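Local coordinates for protein splicing factor U2AF 35 kDa subunit (Homo sapiens, PDB 1JMT) that helps select the 3' splice site in pre-mRNA splicing as the small subunit of the U2AF heterodimer, this part being its central RNA recognition motif, at residues Ile86-Arg91 against Gln96-Glu101; Glu49-Val54 against Glu82-Asp87; Leu6-Arg11 against Cys60-Asp65. The protein carries 1 engineered substitution. All coordinates share one frame; numbering follows the deposited sequence.

Interaction 1. Residues Ile86-Arg91 against Gln96-Glu101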
loop_
_atom_site.group_PDB
_atom_site.type_symbol
_atom_site.label_atom_id
_atom_site.label_comp_id
_atom_site.label_asym_id
_atom_site.label_seq_id
_atom_site.Cartn_x
_atom_site.Cartn_y
_atom_site.Cartn_z
ATOM N N ILE A 86 5.885 2.184 -12.113
ATOM C CA ILE A 86 6.697 1.162 -12.759
ATOM C C ILE A 86 7.507 0.352 -11.746
ATOM O O ILE A 86 7.459 -0.882 -11.744
ATOM C CB ILE A 86 7.662 1.795 -13.786
ATOM C CG1 ILE A 86 6.861 2.523 -14.866
ATOM C CG2 ILE A 86 8.535 0.716 -14.420
ATOM C CD1 ILE A 86 7.697 3.459 -15.715
ATOM N N ASP A 87 8.246 1.038 -10.880
ATOM C CA ASP A 87 9.049 0.329 -9.892
ATOM C C ASP A 87 8.195 -0.436 -8.883
ATOM O O ASP A 87 8.503 -1.581 -8.542
ATOM C CB ASP A 87 9.979 1.297 -9.149
ATOM C CG ASP A 87 10.955 0.572 -8.236
ATOM O OD1 ASP A 87 11.731 -0.266 -8.745
ATOM O OD2 ASP A 87 10.948 0.827 -7.012
ATOM N N LEU A 88 7.122 0.192 -8.408
ATOM C CA LEU A 88 6.249 -0.447 -7.422
ATOM C C LEU A 88 5.606 -1.718 -7.948
ATOM O O LEU A 88 5.340 -2.653 -7.188
ATOM C CB LEU A 88 5.167 0.530 -6.953
ATOM C CG LEU A 88 5.682 1.593 -5.975
ATOM C CD1 LEU A 88 4.723 2.766 -5.914
ATOM C CD2 LEU A 88 5.866 0.964 -4.604
ATOM N N ASN A 89 5.341 -1.759 -9.248
ATOM C CA ASN A 89 4.745 -2.946 -9.818
ATOM C C ASN A 89 5.744 -4.102 -9.883
ATOM O O ASN A 89 5.372 -5.231 -10.200
ATOM C CB ASN A 89 4.147 -2.645 -11.196
ATOM C CG ASN A 89 2.722 -2.131 -11.098
ATOM O OD1 ASN A 89 1.906 -2.703 -10.382
ATOM N ND2 ASN A 89 2.416 -1.058 -11.816
ATOM N N ASN A 90 7.008 -3.806 -9.574
ATOM C CA ASN A 90 8.066 -4.813 -9.530
ATOM C C ASN A 90 8.459 -5.117 -8.079
ATOM O O ASN A 90 9.543 -5.650 -7.825
ATOM C CB ASN A 90 9.317 -4.336 -10.282
ATOM C CG ASN A 90 9.101 -4.251 -11.779
ATOM O OD1 ASN A 90 8.446 -5.107 -12.363
ATOM N ND2 ASN A 90 9.662 -3.224 -12.408
ATOM N N ARG A 91 7.592 -4.777 -7.126
ATOM C CA ARG A 91 7.914 -5.024 -5.718
ATOM C C ARG A 91 6.839 -5.770 -4.938
ATOM O O ARG A 91 5.670 -5.820 -5.333
ATOM C CB ARG A 91 8.205 -3.703 -4.994
ATOM C CG ARG A 91 9.343 -2.893 -5.580
ATOM C CD ARG A 91 9.534 -1.566 -4.832
ATOM N NE ARG A 91 9.998 -1.759 -3.459
ATOM C CZ ARG A 91 10.214 -0.772 -2.597
ATOM N NH1 ARG A 91 10.004 0.489 -2.959
ATOM N NH2 ARG A 91 10.648 -1.044 -1.372
ATOM N N GLN A 96 2.540 -10.003 -0.625
ATOM C CA GLN A 96 1.722 -9.899 -1.828
ATOM C C GLN A 96 2.412 -8.981 -2.818
ATOM O O GLN A 96 3.180 -8.109 -2.435
ATOM C CB GLN A 96 0.349 -9.309 -1.512
ATOM C CG GLN A 96 -0.541 -10.150 -0.628
ATOM C CD GLN A 96 -0.881 -11.486 -1.252
ATOM O OE1 GLN A 96 -1.146 -11.580 -2.454
ATOM N NE2 GLN A 96 -0.884 -12.531 -0.435
ATOM N N PRO A 97 2.177 -9.190 -4.116
ATOM C CA PRO A 97 2.823 -8.302 -5.082
ATOM C C PRO A 97 2.029 -6.994 -5.027
ATOM O O PRO A 97 0.848 -7.008 -4.686
ATOM C CB PRO A 97 2.619 -9.034 -6.396
ATOM C CG PRO A 97 1.257 -9.644 -6.205
ATOM C CD PRO A 97 1.351 -10.201 -4.798
ATOM N N ILE A 98 2.663 -5.871 -5.330
ATOM C CA ILE A 98 1.940 -4.603 -5.318
ATOM C C ILE A 98 1.251 -4.438 -6.659
ATOM O O ILE A 98 1.765 -4.888 -7.683
ATOM C CB ILE A 98 2.886 -3.406 -5.140
ATOM C CG1 ILE A 98 3.514 -3.448 -3.748
ATOM C CG2 ILE A 98 2.122 -2.089 -5.391
ATOM C CD1 ILE A 98 4.571 -2.374 -3.504
ATOM N N HIS A 99 0.083 -3.806 -6.646
ATOM C CA HIS A 99 -0.663 -3.524 -7.875
ATOM C C HIS A 99 -0.764 -2.001 -7.924
ATOM O O HIS A 99 -1.665 -1.413 -7.325
ATOM C CB HIS A 99 -2.056 -4.154 -7.810
ATOM C CG HIS A 99 -2.060 -5.638 -8.010
ATOM N ND1 HIS A 99 -2.083 -6.222 -9.261
ATOM C CD2 HIS A 99 -2.030 -6.659 -7.123
ATOM C CE1 HIS A 99 -2.072 -7.536 -9.131
ATOM N NE2 HIS A 99 -2.040 -7.828 -7.843
ATOM N N ALA A 100 0.193 -1.374 -8.603
ATOM C CA ALA A 100 0.253 0.078 -8.710
ATOM C C ALA A 100 -0.377 0.545 -10.009
ATOM O O ALA A 100 -0.379 -0.177 -11.004
ATOM C CB ALA A 100 1.687 0.547 -8.629
ATOM N N GLU A 101 -0.876 1.774 -10.007
ATOM C CA GLU A 101 -1.556 2.298 -11.177
ATOM C C GLU A 101 -1.737 3.813 -11.109
ATOM O O GLU A 101 -2.107 4.356 -10.070
ATOM C CB GLU A 101 -2.907 1.585 -11.248
ATOM C CG GLU A 101 -3.923 2.079 -12.234
ATOM C CD GLU A 101 -5.229 1.310 -12.088
ATOM O OE1 GLU A 101 -5.206 0.069 -12.234
ATOM O OE2 GLU A 101 -6.271 1.938 -11.813
#
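Ile98, Asn89 and Ala100 lose the largest areas here, as helix 78-88 and the type I turn from Leu88 to Arg91 settle against strand 96-102 of the RNA recognition motif. Ile98, with 86 Å² buried, directs its CB toward the turn. That CB lies 3.3 Å from Leu88 O, a carbonyl already bonded to Arg91 N inside the turn. CG1 stands beside the backbone N (chi1 -67°), which sends CD1 to within 3.7 Å of Leu88 CD2, the methyl ends of the two side chains meeting at an angle. The same residue is gripped through its backbone, Ile98 N giving a 3.0 Å bond to Arg91 O.

Asn89 deals with Ala100 through both ends of one amide. OD1 accepts Ala100 N at 2.8 Å, the donor rising 37° out of the plane of the Asn89 carbonyl, and ND2 returns a 3.0 Å bond to Ala100 O, which lies only 8° from the amide plane. The methyl of Ala100 also comes to 3.6 Å from Asn89 ND2 and meets Leu88 CB at 3.9 Å.

His99 and Glu101 pair by backbone with Leu7 and Ala5 of strand 3-11. The guanidinium of Arg91 leads away, to Tyr51, Glu46 and an acidic side chain of the bound peptide, while Asn89 O and Ile98 O each accept from a basic side chain of that peptide.

One donor and one acceptor of Asn89 thus answer the N-H and C=O of Ala100, much as a neighbouring strand would. The paired bonds fix the rotation of the amide, since turning it over would set donor against donor and acceptor against acceptor.

Interaction 2. Residues Glu49-Val54 against Glu82-Asp87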
loop_
_atom_site.group_PDB
_atom_site.type_symbol
_atom_site.label_atom_id
_atom_site.label_comp_id
_atom_site.label_asym_id
_atom_site.label_seq_id
_atom_site.Cartn_x
_atom_site.Cartn_y
_atom_site.Cartn_z
ATOM N N GLU A 49 11.199 8.569 0.510
ATOM C CA GLU A 49 12.578 8.101 0.493
ATOM C C GLU A 49 13.051 7.649 -0.888
ATOM O O GLU A 49 14.128 8.038 -1.341
ATOM C CB GLU A 49 12.745 6.954 1.499
ATOM C CG GLU A 49 13.865 7.151 2.511
ATOM C CD GLU A 49 15.247 7.060 1.885
ATOM O OE1 GLU A 49 15.597 5.973 1.375
ATOM O OE2 GLU A 49 15.980 8.075 1.905
ATOM N N LYS A 50 12.246 6.849 -1.576
ATOM C CA LYS A 50 12.666 6.349 -2.875
ATOM C C LYS A 50 12.024 6.913 -4.137
ATOM O O LYS A 50 12.636 6.860 -5.199
ATOM C CB LYS A 50 12.549 4.822 -2.895
ATOM C CG LYS A 50 13.495 4.137 -1.909
ATOM C CD LYS A 50 13.545 2.633 -2.121
ATOM C CE LYS A 50 14.400 1.939 -1.068
ATOM N NZ LYS A 50 15.827 2.368 -1.143
ATOM N N TYR A 51 10.819 7.462 -4.047
ATOM C CA TYR A 51 10.176 7.963 -5.256
ATOM C C TYR A 51 10.032 9.466 -5.408
ATOM O O TYR A 51 9.941 9.964 -6.528
ATOM C CB TYR A 51 8.809 7.307 -5.418
ATOM C CG TYR A 51 8.885 5.799 -5.446
ATOM C CD1 TYR A 51 8.199 5.034 -4.505
ATOM C CD2 TYR A 51 9.675 5.139 -6.387
ATOM C CE1 TYR A 51 8.300 3.652 -4.495
ATOM C CE2 TYR A 51 9.781 3.749 -6.387
ATOM C CZ TYR A 51 9.095 3.014 -5.438
ATOM O OH TYR A 51 9.206 1.641 -5.418
ATOM N N GLY A 52 9.994 10.200 -4.304
ATOM C CA GLY A 52 9.862 11.637 -4.432
ATOM C C GLY A 52 8.953 12.307 -3.431
ATOM O O GLY A 52 8.331 11.661 -2.583
ATOM N N GLU A 53 8.874 13.626 -3.547
ATOM C CA GLU A 53 8.071 14.447 -2.657
ATOM C C GLU A 53 6.576 14.175 -2.747
ATOM O O GLU A 53 5.977 14.219 -3.823
ATOM C CB GLU A 53 8.361 15.926 -2.935
ATOM C CG GLU A 53 7.587 16.904 -2.074
ATOM C CD GLU A 53 8.207 18.292 -2.083
ATOM O OE1 GLU A 53 7.501 19.260 -1.725
ATOM O OE2 GLU A 53 9.402 18.410 -2.438
ATOM N N VAL A 54 5.974 13.887 -1.598
ATOM C CA VAL A 54 4.547 13.619 -1.550
ATOM C C VAL A 54 3.761 14.875 -1.171
ATOM O O VAL A 54 4.041 15.527 -0.168
ATOM C CB VAL A 54 4.225 12.507 -0.540
ATOM C CG1 VAL A 54 2.719 12.355 -0.402
ATOM C CG2 VAL A 54 4.852 11.190 -1.001
ATOM N N GLU A 82 4.913 8.603 -12.279
ATOM C CA GLU A 82 5.039 7.638 -13.360
ATOM C C GLU A 82 6.142 6.624 -13.100
ATOM O O GLU A 82 6.012 5.454 -13.461
ATOM C CB GLU A 82 5.289 8.359 -14.689
ATOM C CG GLU A 82 4.162 9.302 -15.083
ATOM C CD GLU A 82 4.409 10.002 -16.408
ATOM O OE1 GLU A 82 5.492 10.605 -16.570
ATOM O OE2 GLU A 82 3.516 9.954 -17.284
ATOM N N LYS A 83 7.227 7.066 -12.478
ATOM C CA LYS A 83 8.324 6.159 -12.176
ATOM C C LYS A 83 8.007 5.275 -10.977
ATOM O O LYS A 83 8.460 4.129 -10.905
ATOM C CB LYS A 83 9.609 6.943 -11.919
ATOM C CG LYS A 83 10.251 7.501 -13.186
ATOM C CD LYS A 83 11.522 8.270 -12.860
ATOM C CE LYS A 83 12.134 8.881 -14.106
ATOM N NZ LYS A 83 13.323 9.719 -13.786
ATOM N N ALA A 84 7.235 5.806 -10.033
ATOM C CA ALA A 84 6.871 5.036 -8.852
ATOM C C ALA A 84 6.029 3.845 -9.280
ATOM O O ALA A 84 6.260 2.720 -8.842
ATOM C CB ALA A 84 6.088 5.900 -7.868
ATOM N N VAL A 85 5.055 4.100 -10.147
ATOM C CA VAL A 85 4.171 3.045 -10.627
ATOM C C VAL A 85 4.951 1.876 -11.222
ATOM O O VAL A 85 4.714 0.719 -10.868
ATOM C CB VAL A 85 3.181 3.595 -11.672
ATOM C CG1 VAL A 85 2.366 2.460 -12.279
ATOM C CG2 VAL A 85 2.253 4.605 -11.008
ATOM N N ILE A 86 5.885 2.184 -12.113
ATOM C CA ILE A 86 6.697 1.162 -12.759
ATOM C C ILE A 86 7.507 0.352 -11.746
ATOM O O ILE A 86 7.459 -0.882 -11.744
ATOM C CB ILE A 86 7.662 1.795 -13.786
ATOM C CG1 ILE A 86 6.861 2.523 -14.866
ATOM C CG2 ILE A 86 8.535 0.716 -14.420
ATOM C CD1 ILE A 86 7.697 3.459 -15.715
ATOM N N ASP A 87 8.246 1.038 -10.880
ATOM C CA ASP A 87 9.049 0.329 -9.892
ATOM C C ASP A 87 8.195 -0.436 -8.883
ATOM O O ASP A 87 8.503 -1.581 -8.542
ATOM C CB ASP A 87 9.979 1.297 -9.149
ATOM C CG ASP A 87 10.955 0.572 -8.236
ATOM O OD1 ASP A 87 11.731 -0.266 -8.745
ATOM O OD2 ASP A 87 10.948 0.827 -7.012
#
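Tyr51 of helix 22-51 lays its ring against Ala84 and points its hydroxyl at Asp87, joining the two helices of the RNA recognition motif fold. Both partners lie on helix 78-88, three residues apart, so a single ring spans most of a helical turn. CG of Tyr51 stands beside its own backbone N (chi1 -56°), and this swings the ring toward the second helix. Ala84 then sits over one face: its CA is 4.1 Å from the ring centroid and 23° off the ring normal, a CH-pi contact, and its CB adds apolar packing 3.7 Å from Tyr51 CG. Asp87 comes instead at the rim, its CG in the ring plane and its carboxylate turned 61° from that plane, with CB 3.7 Å from Tyr51 CE2. Phe75 of strand 68-75 touches both Tyr51 and Ala84, so the pair also packs on the sheet.

The hydroxyl is also hydrogen-bonded to Arg91 NH1, while Asp87 OD2 has a second partner in a bound hexanediol, probably from the crystallisation liquor. A phenylalanine here lacks the hydroxyl, and Asp87 OD2 and Arg91 NH1 would probably lose the link between them. In the model, at a doubtfully short 2.5 Å, Tyr51 OH donates to Asp87 OD2.

Interaction 3. Residues Leu6-Arg11 against Cys60-Asp65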
loop_
_atom_site.group_PDB
_atom_site.type_symbol
_atom_site.label_atom_id
_atom_site.label_comp_id
_atom_site.label_asym_id
_atom_site.label_seq_id
_atom_site.Cartn_x
_atom_site.Cartn_y
_atom_site.Cartn_z
ATOM N N LEU A 6 -2.383 2.369 -5.000
ATOM C CA LEU A 6 -1.868 1.058 -4.626
ATOM C C LEU A 6 -3.144 0.313 -4.246
ATOM O O LEU A 6 -3.751 0.570 -3.203
ATOM C CB LEU A 6 -0.902 1.185 -3.450
ATOM C CG LEU A 6 0.274 2.136 -3.715
ATOM C CD1 LEU A 6 1.197 2.134 -2.510
ATOM C CD2 LEU A 6 1.037 1.699 -4.966
ATOM N N LEU A 7 -3.557 -0.594 -5.126
ATOM C CA LEU A 7 -4.804 -1.328 -4.969
ATOM C C LEU A 7 -4.881 -2.401 -3.896
ATOM O O LEU A 7 -4.072 -3.335 -3.855
ATOM C CB LEU A 7 -5.212 -1.918 -6.324
ATOM C CG LEU A 7 -5.197 -0.881 -7.459
ATOM C CD1 LEU A 7 -5.508 -1.550 -8.785
ATOM C CD2 LEU A 7 -6.206 0.223 -7.164
ATOM N N ASN A 8 -5.873 -2.237 -3.028
ATOM C CA ASN A 8 -6.149 -3.159 -1.940
ATOM C C ASN A 8 -4.902 -3.536 -1.161
ATOM O O ASN A 8 -4.775 -4.657 -0.680
ATOM C CB ASN A 8 -6.808 -4.422 -2.493
ATOM C CG ASN A 8 -8.183 -4.158 -3.086
ATOM O OD1 ASN A 8 -8.784 -5.049 -3.678
ATOM N ND2 ASN A 8 -8.687 -2.935 -2.925
ATOM N N ILE A 9 -3.984 -2.594 -1.022
ATOM C CA ILE A 9 -2.758 -2.876 -0.302
ATOM C C ILE A 9 -2.968 -2.898 1.219
ATOM O O ILE A 9 -2.266 -3.612 1.930
ATOM C CB ILE A 9 -1.671 -1.849 -0.673
ATOM C CG1 ILE A 9 -0.300 -2.366 -0.223
ATOM C CG2 ILE A 9 -2.016 -0.487 -0.063
ATOM C CD1 ILE A 9 0.862 -1.601 -0.813
ATOM N N TYR A 10 -3.943 -2.137 1.711
ATOM C CA TYR A 10 -4.204 -2.091 3.143
ATOM C C TYR A 10 -5.162 -3.187 3.585
ATOM O O TYR A 10 -6.365 -3.100 3.355
ATOM C CB TYR A 10 -4.783 -0.737 3.546
ATOM C CG TYR A 10 -4.910 -0.563 5.046
ATOM C CD1 TYR A 10 -3.789 -0.634 5.870
ATOM C CD2 TYR A 10 -6.148 -0.339 5.642
ATOM C CE1 TYR A 10 -3.894 -0.487 7.250
ATOM C CE2 TYR A 10 -6.269 -0.191 7.023
ATOM C CZ TYR A 10 -5.137 -0.266 7.821
ATOM O OH TYR A 10 -5.248 -0.117 9.188
ATOM N N ARG A 11 -4.618 -4.214 4.226
ATOM C CA ARG A 11 -5.416 -5.335 4.711
ATOM C C ARG A 11 -5.590 -5.301 6.215
ATOM O O ARG A 11 -4.772 -4.720 6.929
ATOM C CB ARG A 11 -4.771 -6.663 4.299
ATOM C CG ARG A 11 -5.083 -7.117 2.886
ATOM C CD ARG A 11 -5.902 -6.103 2.108
ATOM N NE ARG A 11 -6.413 -6.659 0.863
ATOM C CZ ARG A 11 -5.660 -7.294 -0.031
ATOM N NH1 ARG A 11 -4.354 -7.459 0.172
ATOM N NH2 ARG A 11 -6.209 -7.768 -1.138
ATOM N N CYS A 60 -7.415 4.479 2.159
ATOM C CA CYS A 60 -8.867 4.361 2.114
ATOM C C CYS A 60 -9.433 3.104 2.739
ATOM O O CYS A 60 -8.716 2.155 3.057
ATOM C CB CYS A 60 -9.364 4.405 0.668
ATOM S SG CYS A 60 -8.872 5.830 -0.287
ATOM N N ASP A 61 -10.748 3.132 2.904
ATOM C CA ASP A 61 -11.529 2.021 3.432
ATOM C C ASP A 61 -12.561 1.832 2.318
ATOM O O ASP A 61 -13.595 2.494 2.293
ATOM C CB ASP A 61 -12.202 2.426 4.747
ATOM C CG ASP A 61 -13.054 1.318 5.341
ATOM O OD1 ASP A 61 -12.967 0.163 4.861
ATOM O OD2 ASP A 61 -13.804 1.605 6.299
ATOM N N ASN A 62 -12.248 0.941 1.384
ATOM C CA ASN A 62 -13.095 0.686 0.226
ATOM C C ASN A 62 -14.584 0.456 0.488
ATOM O O ASN A 62 -15.409 1.281 0.104
ATOM C CB ASN A 62 -12.517 -0.474 -0.582
ATOM C CG ASN A 62 -11.152 -0.149 -1.146
ATOM O OD1 ASN A 62 -10.688 0.989 -1.050
ATOM N ND2 ASN A 62 -10.502 -1.139 -1.740
ATOM N N LEU A 63 -14.935 -0.649 1.137
ATOM C CA LEU A 63 -16.339 -0.933 1.411
ATOM C C LEU A 63 -16.871 -0.333 2.704
ATOM O O LEU A 63 -18.070 -0.389 2.963
ATOM C CB LEU A 63 -16.583 -2.441 1.420
ATOM C CG LEU A 63 -16.661 -3.052 0.024
ATOM C CD1 LEU A 63 -16.759 -4.563 0.121
ATOM C CD2 LEU A 63 -17.870 -2.471 -0.702
ATOM N N GLY A 64 -15.986 0.236 3.515
ATOM C CA GLY A 64 -16.418 0.822 4.772
ATOM C C GLY A 64 -16.354 -0.165 5.926
ATOM O O GLY A 64 -16.799 0.146 7.032
ATOM N N ASP A 65 -15.803 -1.353 5.675
ATOM C CA ASP A 65 -15.677 -2.380 6.707
ATOM C C ASP A 65 -14.268 -2.475 7.300
ATOM O O ASP A 65 -13.967 -3.408 8.046
ATOM C CB ASP A 65 -16.097 -3.751 6.155
ATOM C CG ASP A 65 -15.443 -4.076 4.823
ATOM O OD1 ASP A 65 -14.393 -3.478 4.508
ATOM O OD2 ASP A 65 -15.974 -4.942 4.093
#
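The loop joining strands 54-59 and 68-75 of the RNA recognition motif comes beside strand 3-11 here, where the amides of Asn8 and Asn62 come close and Tyr10 approaches Cys60. The contact is slight, 99 Å² in all. The CA atoms of Asn8 and Asn62 are 8.2 Å apart and those of Tyr10 and Cys60 8.0 Å, too wide for direct strand pairing, and no hydrogen bond crosses between the segments. Strand 68-75 lies between them: Tyr10 pairs by backbone with Gly69, Cys60 with Asn70, and Asn62 with Val68.

The two asparagine amides meet obliquely, their planes 50° apart, with Asn8 ND2 2.8 Å from Asn62 ND2. Two donors so placed make no bond, and this close approach is best treated as doubtful. Asn70 ties down both residues, its backbone N bonding to Asn62 OD1 and its side-chain OD1 to Asn8 N. Farther along, Tyr10 CD2 passes Cys60 O at 4.4 Å, a loose contact.

Asn8 turns a corner in its strand, and Ile9 and Tyr10 both face Gly69, which is a classic beta bulge within the first-third-second strand order of the RNA recognition motif sheet.

Interactions 1 and 2 share helix 78-88 and meet where Arg91 NH1 lies 2.8 Å from Tyr51 OH, whereas interaction 3 sits on the other side of the chain's centre from interaction 2. All three are partly buried, but their extent and chemistry differ: interaction 1 hides 322 Å² and combines apolar packing with backbone and amide bonds, interaction 2 hides 170 Å² through ring packing and one polar link, and interaction 3, at 99 Å², is a slight contact at a loop, with no bond across it, Asn62 exposed and Tyr10 buried. Interactions 1 and 3 reach neighbouring strands, Leu6 packing on Leu88 and Ala100. The three are thus helix-to-strand, helix-to-helix and strand-to-loop contacts of one domain.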